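PDB 3AQ1: thermosome subunit from Methanococcoides burtonii, which probably binds and hydrolyses ATP to help unfolded proteins fold, as a group II chaperonin of the TCP-1 family. Local coordinates for residues 417-420 with 421-425. Sequence-based numbering, arbitrary orientation.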
ATOM      1  N   LEU A 417     -13.107  -4.853 -29.517  1.00 40.49           N
ATOM      2  CA  LEU A 417     -13.454  -4.294 -28.205  1.00 45.77           C
ATOM      3  C   LEU A 417     -14.811  -3.596 -28.225  1.00 54.04           C
ATOM      4  O   LEU A 417     -15.615  -3.757 -27.304  1.00 60.78           O
ATOM      5  CB  LEU A 417     -12.371  -3.358 -27.652  1.00 37.61           C
ATOM      6  CG  LEU A 417     -11.092  -4.068 -27.198  1.00 41.23           C
ATOM      7  CD1 LEU A 417     -10.002  -3.085 -26.838  1.00 26.78           C
ATOM      8  CD2 LEU A 417     -11.355  -5.040 -26.055  1.00 43.10           C
ATOM      9  N   ARG A 418     -15.074  -2.834 -29.280  1.00 43.62           N
ATOM     10  CA  ARG A 418     -16.365  -2.167 -29.406  1.00 39.51           C
ATOM     11  C   ARG A 418     -17.499  -3.159 -29.519  1.00 51.56           C
ATOM     12  O   ARG A 418     -18.544  -2.979 -28.902  1.00 58.97           O
ATOM     13  CB  ARG A 418     -16.380  -1.200 -30.583  1.00 31.89           C
ATOM     14  CG  ARG A 418     -15.660   0.094 -30.269  1.00 37.41           C
ATOM     15  CD  ARG A 418     -16.046   1.163 -31.226  1.00 43.67           C
ATOM     16  NE  ARG A 418     -15.371   2.416 -30.931  1.00 43.60           N
ATOM     17  CZ  ARG A 418     -15.613   3.546 -31.582  1.00 50.69           C
ATOM     18  NH1 ARG A 418     -16.518   3.562 -32.555  1.00 56.13           N
ATOM     19  NH2 ARG A 418     -14.958   4.654 -31.262  1.00 48.01           N
ATOM     20  N   SER A 419     -17.292  -4.207 -30.308  1.00 56.63           N
ATOM     21  CA  SER A 419     -18.313  -5.223 -30.483  1.00 52.74           C
ATOM     22  C   SER A 419     -18.647  -5.818 -29.121  1.00 56.71           C
ATOM     23  O   SER A 419     -19.788  -5.763 -28.669  1.00 58.37           O
ATOM     24  CB  SER A 419     -17.832  -6.307 -31.448  1.00 51.00           C
ATOM     25  OG  SER A 419     -18.640  -7.471 -31.360  1.00 64.11           O
ATOM     26  N   GLN A 420     -17.640  -6.353 -28.448  1.00 51.31           N
ATOM     27  CA  GLN A 420     -17.871  -6.985 -27.162  1.00 54.83           C
ATOM     28  C   GLN A 420     -18.457  -6.048 -26.103  1.00 56.19           C
ATOM     29  O   GLN A 420     -19.346  -6.438 -25.351  1.00 56.49           O
ATOM     30  CB  GLN A 420     -16.611  -7.688 -26.667  1.00 47.25           C
ATOM     31  CG  GLN A 420     -16.439  -9.032 -27.317  1.00 60.41           C
ATOM     32  CD  GLN A 420     -15.549  -9.937 -26.512  1.00 83.28           C
ATOM     33  OE1 GLN A 420     -14.526 -10.418 -27.005  1.00 85.72           O
ATOM     34  NE2 GLN A 420     -15.921 -10.168 -25.252  1.00 92.11           N
ATOM     35  N   HIS A 421     -17.982  -4.812 -26.044  1.00 54.53           N
ATOM     36  CA  HIS A 421     -18.554  -3.868 -25.093  1.00 56.83           C
ATOM     37  C   HIS A 421     -19.982  -3.443 -25.440  1.00 65.75           C
ATOM     38  O   HIS A 421     -20.858  -3.441 -24.567  1.00 64.55           O
ATOM     39  CB  HIS A 421     -17.629  -2.679 -24.883  1.00 49.47           C
ATOM     40  CG  HIS A 421     -16.553  -2.950 -23.880  1.00 56.25           C
ATOM     41  ND1 HIS A 421     -16.601  -2.468 -22.590  1.00 52.53           N
ATOM     42  CD2 HIS A 421     -15.427  -3.695 -23.964  1.00 56.28           C
ATOM     43  CE1 HIS A 421     -15.538  -2.889 -21.929  1.00 56.38           C
ATOM     44  NE2 HIS A 421     -14.811  -3.636 -22.738  1.00 59.30           N
ATOM     45  N   GLU A 422     -20.213  -3.104 -26.710  1.00 61.13           N
ATOM     46  CA  GLU A 422     -21.555  -2.813 -27.203  1.00 56.04           C
ATOM     47  C   GLU A 422     -22.510  -3.941 -26.827  1.00 65.50           C
ATOM     48  O   GLU A 422     -23.691  -3.708 -26.577  1.00 72.21           O
ATOM     49  CB  GLU A 422     -21.551  -2.638 -28.725  1.00 52.77           C
ATOM     50  CG  GLU A 422     -20.934  -1.338 -29.222  1.00 50.34           C
ATOM     51  CD  GLU A 422     -20.669  -1.342 -30.723  1.00 62.12           C
ATOM     52  OE1 GLU A 422     -21.049  -2.321 -31.426  1.00 59.60           O
ATOM     53  OE2 GLU A 422     -20.072  -0.350 -31.196  1.00 66.64           O
ATOM     54  N   LYS A 423     -21.990  -5.164 -26.789  1.00 60.04           N
ATOM     55  CA  LYS A 423     -22.805  -6.340 -26.498  1.00 63.48           C
ATOM     56  C   LYS A 423     -22.852  -6.703 -25.003  1.00 69.36           C
ATOM     57  O   LYS A 423     -23.427  -7.725 -24.632  1.00 62.22           O
ATOM     58  CB  LYS A 423     -22.348  -7.542 -27.339  1.00 63.11           C
ATOM     59  CG  LYS A 423     -22.624  -7.401 -28.843  1.00 65.33           C
ATOM     60  CD  LYS A 423     -22.079  -8.604 -29.620  1.00 72.94           C
ATOM     61  CE  LYS A 423     -22.491  -8.591 -31.086  1.00 69.06           C
ATOM     62  NZ  LYS A 423     -21.851  -7.475 -31.834  1.00 68.77           N
ATOM     63  N   GLY A 424     -22.248  -5.869 -24.154  1.00 74.42           N
ATOM     64  CA  GLY A 424     -22.430  -5.973 -22.714  1.00 67.88           C
ATOM     65  C   GLY A 424     -21.356  -6.673 -21.902  1.00 67.04           C
ATOM     66  O   GLY A 424     -21.577  -6.988 -20.735  1.00 80.83           O
ATOM     67  N   ASN A 425     -20.201  -6.935 -22.502  1.00 61.44           N
ATOM     68  CA  ASN A 425     -19.079  -7.481 -21.747  1.00 67.76           C
ATOM     69  C   ASN A 425     -18.225  -6.360 -21.184  1.00 73.24           C
ATOM     70  O   ASN A 425     -17.420  -5.773 -21.909  1.00 63.04           O
ATOM     71  CB  ASN A 425     -18.216  -8.386 -22.614  1.00 69.74           C
ATOM     72  CG  ASN A 425     -18.945  -9.629 -23.058  1.00 82.43           C
ATOM     73  OD1 ASN A 425     -18.372 -10.489 -23.724  1.00 90.20           O
ATOM     74  ND2 ASN A 425     -20.216  -9.733 -22.693  1.00 81.35           N
TER
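Q420 O takes two backbone donors at the C-terminal end of helix 410-422: N425 N at 3.0 Å, nearly straight with an N-H...O angle of 164°, and, weakly, K423 N. With G424 at positive phi and G424 N bonded back to H421 O, this is a Schellman motif, ending a helix of what is, by family, the equatorial domain. Q420 and N425 also meet through their side chains. Q420 NE2 gives a bent hydrogen bond to N425 OD1 (2.9 Å), reaching a lone pair in the carbonyl plane of N425, though OD1 lies somewhat out of the Q420 amide plane; the two amide planes stand 88° apart. Q420 gets there with CG anti to its carbonyl carbon (chi1 -81°) and the chain extended beyond. A leucine in its place would probably leave N425 OD1 without this donor and the N425 amide freer to turn. N425 O lies 3.3 Å above the H421 ring, over its centre. That buried imidazole is held by E368 OE1 at ND1 and by A428 O at NE2, fixing its rotation against helix 364-378. On the outer side K423 bends at its last torsion, bringing NZ within 3.2 Å of S419 OG as hydrogen-bond donor.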